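Local coordinates for UPF0749 protein MT1873 (PDB 3GMG) that is of unknown function, a DUF881 (UPF0749) family protein of Mycobacterium tuberculosis that is probably membrane-associated and is represented here by its C-terminal part, at residues A[52-57]-A[102-107]; A[81-86]-A[148-153]. One frame throughout, in Å; residues are numbered along the deposited sequence.

Overall arrangement
Contact 1 lies in the core and contact 2 at the surface, with their centres about 15 Å apart. In contact 1, helix 51-63 is laid against strand 104-109, the middle strand of the five-stranded antiparallel sheet, and everything that touches is apolar or aromatic. Contact 2 joins two loops, the one between strands 77-79 and 86-87 and the one between 143-146 and 159-160, through a charged pair near the second subunit. The two meet where Ile55 CG1 of the helix lies 3.9 Å from Val86 CB, at the point where the loop of contact 2 runs into strand 86-87.

Contact 1 of 2, residues A[52-57]-A[102-107]; sequences EVMIDV and PPYSIL
Met54 of helix 51-63 reaches over the ring of Tyr104 on strand 104-109, and this is the tight part of the contact. Met54 CG is anti to the backbone N (chi1 -175°), and bends at the next two torsions turn the terminal methyl onto the ring. CE lies 3.8 Å from Tyr104 CG and 3.7 Å above the ring plane, displaced from the centre toward the CG side of the rim. This is a CH-pi contact, with CE 4.1 Å from the ring centroid. Pro102 CA lies over the centre of the opposite face, so the ring is held between the methionine methyl and the loop that leads into its own strand.

Packing is looser toward Ile106. Met54 SD stands 4.2 Å from Ile106 CG1, the two side chains meeting tip to tip, and Val57 CG1, one helical turn after Met54, approaches the same Ile106 CG1 at 4.4 Å. All four touching residues are buried. On the solvent side of the helix, Glu52 turns away from the strand; on the strand, Ser105, between Tyr104 and Ile106, sends its CB away from the helix.

The segment axes are 11.5 Å apart at closest approach and only 22° from parallel, a helix laid along one face of a sheet. Strand 104-109 is flanked by strands 37-43 and 68-72, with Tyr104 and Ile106 hydrogen-bonded through their backbones to Ile42 and Ile40. Met54 also packs on Ile71, Leu93 of strand 92-95 touches both Met54 and Tyr104, and Val57 leans on Ala125 of helix 125-131.

Contact 2 of 2, residues A[81-86]-A[148-153]; sequences GVDTWV and ALRQPK
Arg150 and Asp83 form a salt bridge between the two loops. The guanidinium grips a single carboxylate oxygen with both terminal nitrogens: NH1 to Asp83 OD1 is 2.6 Å and NH2 to the same OD1 is 2.8 Å. OD1 lies close to the guanidinium plane, whereas the carboxylate is turned 87° from that plane. NH1 meets OD1 nearly along the C-O bond, while NH2 comes from above the carboxylate plane. Both bonds are bent, at 142° and 132°, as expected when two donors share one atom.

Van der Waals packing adds to this. Gly81 CA lies 3.5 Å above one face of the guanidinium, toward its rim, and the arginine chain, bent at chi3, passes over this glycine. In the second subunit, Leu27 packs against both Asp83 and Arg150.

Hydrogen bonds within 81-86 shape the arginine's partner. Gly81 N donates to Thr84 OG1 at 2.8 Å, almost straight, and Thr84 N returns a bond to Gly81 O. Thr84 OG1 is also hydrogen-bonded to Asp96, which forms a long, weak ion pair with Arg150. The arrangement is a type I beta turn, Gly81 to Thr84, tied by a salt bridge from its third residue to a distant loop at the subunit interface.

Contact 1 of 2, residues A[52-57]-A[102-107]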
# COMPACT_ATOMS: atom_id res chain seq x y z
N GLU A 52 9.63 -13.35 -2.06
CA GLU A 52 9.38 -13.12 -0.64
C GLU A 52 10.53 -12.36 0.00
O GLU A 52 10.32 -11.50 0.87
CB GLU A 52 9.17 -14.46 0.08
CG GLU A 52 7.81 -15.13 -0.20
CD GLU A 52 7.68 -15.82 -1.56
OE1 GLU A 52 6.53 -16.15 -1.92
OE2 GLU A 52 8.69 -16.06 -2.27
N VAL A 53 11.75 -12.70 -0.40
CA VAL A 53 12.94 -12.06 0.15
C VAL A 53 12.98 -10.59 -0.28
O VAL A 53 13.30 -9.72 0.53
CB VAL A 53 14.23 -12.76 -0.28
CG1 VAL A 53 15.45 -12.04 0.24
CG2 VAL A 53 14.22 -14.22 0.20
N MET A 54 12.65 -10.31 -1.54
CA MET A 54 12.66 -8.92 -1.99
C MET A 54 11.55 -8.10 -1.32
O MET A 54 11.74 -6.93 -0.97
CB MET A 54 12.59 -8.83 -3.52
CG MET A 54 12.71 -7.41 -4.06
SD MET A 54 14.34 -6.60 -3.83
CE MET A 54 15.29 -7.43 -5.14
N ILE A 55 10.40 -8.72 -1.10
CA ILE A 55 9.33 -8.06 -0.35
C ILE A 55 9.80 -7.75 1.08
O ILE A 55 9.55 -6.65 1.60
CB ILE A 55 8.05 -8.93 -0.31
CG1 ILE A 55 7.43 -9.02 -1.70
CG2 ILE A 55 7.06 -8.36 0.69
CD1 ILE A 55 6.54 -10.24 -1.90
N ASP A 56 10.50 -8.69 1.71
CA ASP A 56 11.09 -8.46 3.05
C ASP A 56 12.10 -7.30 3.06
O ASP A 56 12.14 -6.50 4.00
CB ASP A 56 11.79 -9.72 3.58
CG ASP A 56 10.82 -10.84 3.98
OD1 ASP A 56 9.60 -10.61 4.10
OD2 ASP A 56 11.31 -11.98 4.17
N VAL A 57 12.93 -7.19 2.02
CA VAL A 57 13.88 -6.08 1.93
C VAL A 57 13.11 -4.76 1.96
O VAL A 57 13.45 -3.83 2.70
CB VAL A 57 14.74 -6.14 0.62
CG1 VAL A 57 15.49 -4.82 0.40
CG2 VAL A 57 15.72 -7.30 0.64
N PRO A 102 19.27 -10.96 -11.18
CA PRO A 102 20.37 -10.53 -10.32
C PRO A 102 21.68 -10.29 -11.08
O PRO A 102 21.87 -10.84 -12.20
CB PRO A 102 20.52 -11.67 -9.31
CG PRO A 102 19.96 -12.86 -10.04
CD PRO A 102 18.88 -12.36 -10.94
N PRO A 103 22.60 -9.50 -10.51
CA PRO A 103 22.50 -8.90 -9.17
C PRO A 103 21.53 -7.72 -9.12
O PRO A 103 21.26 -7.10 -10.14
CB PRO A 103 23.93 -8.45 -8.87
CG PRO A 103 24.55 -8.23 -10.21
CD PRO A 103 23.91 -9.23 -11.13
N TYR A 104 21.01 -7.47 -7.93
CA TYR A 104 20.07 -6.38 -7.70
C TYR A 104 20.74 -5.27 -6.90
O TYR A 104 21.63 -5.53 -6.10
CB TYR A 104 18.84 -6.87 -6.92
CG TYR A 104 18.18 -8.13 -7.46
CD1 TYR A 104 18.23 -9.33 -6.75
CD2 TYR A 104 17.48 -8.11 -8.65
CE1 TYR A 104 17.62 -10.48 -7.24
CE2 TYR A 104 16.87 -9.25 -9.14
CZ TYR A 104 16.95 -10.42 -8.46
OH TYR A 104 16.31 -11.54 -8.97
N SER A 105 20.26 -4.05 -7.10
CA SER A 105 20.70 -2.88 -6.31
C SER A 105 19.45 -2.20 -5.79
O SER A 105 18.55 -1.91 -6.57
CB SER A 105 21.51 -1.92 -7.19
OG SER A 105 22.22 -0.95 -6.42
N ILE A 106 19.39 -1.98 -4.49
CA ILE A 106 18.25 -1.29 -3.90
C ILE A 106 18.75 0.01 -3.29
O ILE A 106 19.67 -0.02 -2.49
CB ILE A 106 17.51 -2.13 -2.84
CG1 ILE A 106 17.06 -3.47 -3.45
CG2 ILE A 106 16.32 -1.36 -2.28
CD1 ILE A 106 18.04 -4.62 -3.21
N LEU A 107 18.15 1.11 -3.70
CA LEU A 107 18.49 2.45 -3.19
C LEU A 107 17.38 2.89 -2.27
O LEU A 107 16.22 2.75 -2.59
CB LEU A 107 18.61 3.45 -4.33
CG LEU A 107 19.56 3.08 -5.47
CD1 LEU A 107 19.39 4.03 -6.63
CD2 LEU A 107 20.99 3.15 -4.98

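Contact 2 of 2, residues A[81-86]-A[148-153]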
# COMPACT_ATOMS: atom_id res chain seq x y z
N GLY A 81 6.39 1.88 -4.60
CA GLY A 81 5.28 2.58 -3.97
C GLY A 81 4.48 1.65 -3.09
O GLY A 81 4.79 0.46 -2.95
N VAL A 82 3.42 2.20 -2.51
CA VAL A 82 2.66 1.50 -1.48
C VAL A 82 2.04 0.20 -1.99
O VAL A 82 1.96 -0.79 -1.26
CB VAL A 82 1.59 2.43 -0.85
CG1 VAL A 82 0.58 2.88 -1.90
CG2 VAL A 82 0.91 1.73 0.32
N ASP A 83 1.66 0.17 -3.27
CA ASP A 83 1.06 -1.00 -3.89
C ASP A 83 2.02 -1.83 -4.72
O ASP A 83 1.60 -2.70 -5.48
CB ASP A 83 -0.18 -0.61 -4.73
CG ASP A 83 0.14 0.31 -5.91
OD1 ASP A 83 1.18 0.99 -5.93
OD2 ASP A 83 -0.69 0.38 -6.86
N THR A 84 3.33 -1.58 -4.58
CA THR A 84 4.31 -2.37 -5.30
C THR A 84 4.19 -3.84 -4.94
O THR A 84 4.02 -4.18 -3.77
CB THR A 84 5.74 -1.87 -5.01
OG1 THR A 84 5.96 -0.66 -5.73
CG2 THR A 84 6.78 -2.91 -5.43
N TRP A 85 4.25 -4.69 -5.96
CA TRP A 85 4.17 -6.14 -5.78
C TRP A 85 5.38 -6.78 -6.42
O TRP A 85 5.97 -6.22 -7.35
CB TRP A 85 2.88 -6.72 -6.39
CG TRP A 85 2.54 -6.24 -7.80
CD1 TRP A 85 1.66 -5.25 -8.13
CD2 TRP A 85 3.06 -6.75 -9.04
NE1 TRP A 85 1.60 -5.10 -9.50
CE2 TRP A 85 2.45 -6.00 -10.08
CE3 TRP A 85 3.97 -7.75 -9.38
CZ2 TRP A 85 2.73 -6.23 -11.43
CZ3 TRP A 85 4.27 -7.97 -10.73
CH2 TRP A 85 3.63 -7.22 -11.73
N VAL A 86 5.75 -7.94 -5.90
CA VAL A 86 6.84 -8.73 -6.46
C VAL A 86 6.36 -10.16 -6.67
O VAL A 86 5.86 -10.80 -5.74
CB VAL A 86 8.07 -8.76 -5.53
CG1 VAL A 86 9.25 -9.46 -6.22
CG2 VAL A 86 8.45 -7.33 -5.09
N ALA A 148 13.91 6.99 -10.56
CA ALA A 148 12.82 6.28 -11.20
C ALA A 148 11.49 6.86 -10.74
O ALA A 148 11.37 7.24 -9.59
CB ALA A 148 12.90 4.78 -10.88
N LEU A 149 10.50 6.87 -11.63
CA LEU A 149 9.18 7.39 -11.33
C LEU A 149 8.12 6.30 -11.43
O LEU A 149 8.26 5.34 -12.19
CB LEU A 149 8.82 8.52 -12.32
CG LEU A 149 9.85 9.64 -12.46
CD1 LEU A 149 9.34 10.67 -13.48
CD2 LEU A 149 10.18 10.31 -11.12
N ARG A 150 7.06 6.45 -10.65
CA ARG A 150 5.94 5.52 -10.74
C ARG A 150 5.04 5.87 -11.91
O ARG A 150 4.91 7.04 -12.27
CB ARG A 150 5.13 5.53 -9.45
CG ARG A 150 5.91 5.01 -8.28
CD ARG A 150 4.99 4.40 -7.27
NE ARG A 150 4.66 3.02 -7.62
CZ ARG A 150 3.55 2.39 -7.25
NH1 ARG A 150 2.62 3.02 -6.53
NH2 ARG A 150 3.37 1.13 -7.62
N GLN A 151 4.43 4.83 -12.48
CA GLN A 151 3.57 4.93 -13.64
C GLN A 151 2.14 4.52 -13.25
O GLN A 151 1.84 3.33 -13.20
CB GLN A 151 4.10 4.03 -14.76
CG GLN A 151 5.53 4.37 -15.21
CD GLN A 151 5.66 5.80 -15.74
OE1 GLN A 151 6.57 6.54 -15.35
NE2 GLN A 151 4.76 6.18 -16.63
N PRO A 152 1.26 5.49 -12.97
CA PRO A 152 -0.08 5.19 -12.47
C PRO A 152 -1.01 4.63 -13.54
O PRO A 152 -0.86 4.96 -14.71
CB PRO A 152 -0.59 6.56 -12.04
CG PRO A 152 0.03 7.49 -13.03
CD PRO A 152 1.40 6.92 -13.30
N LYS A 153 -1.96 3.78 -13.14
CA LYS A 153 -3.04 3.35 -14.03
C LYS A 153 -4.07 4.48 -14.09
O LYS A 153 -4.20 5.26 -13.16
CB LYS A 153 -3.67 2.05 -13.55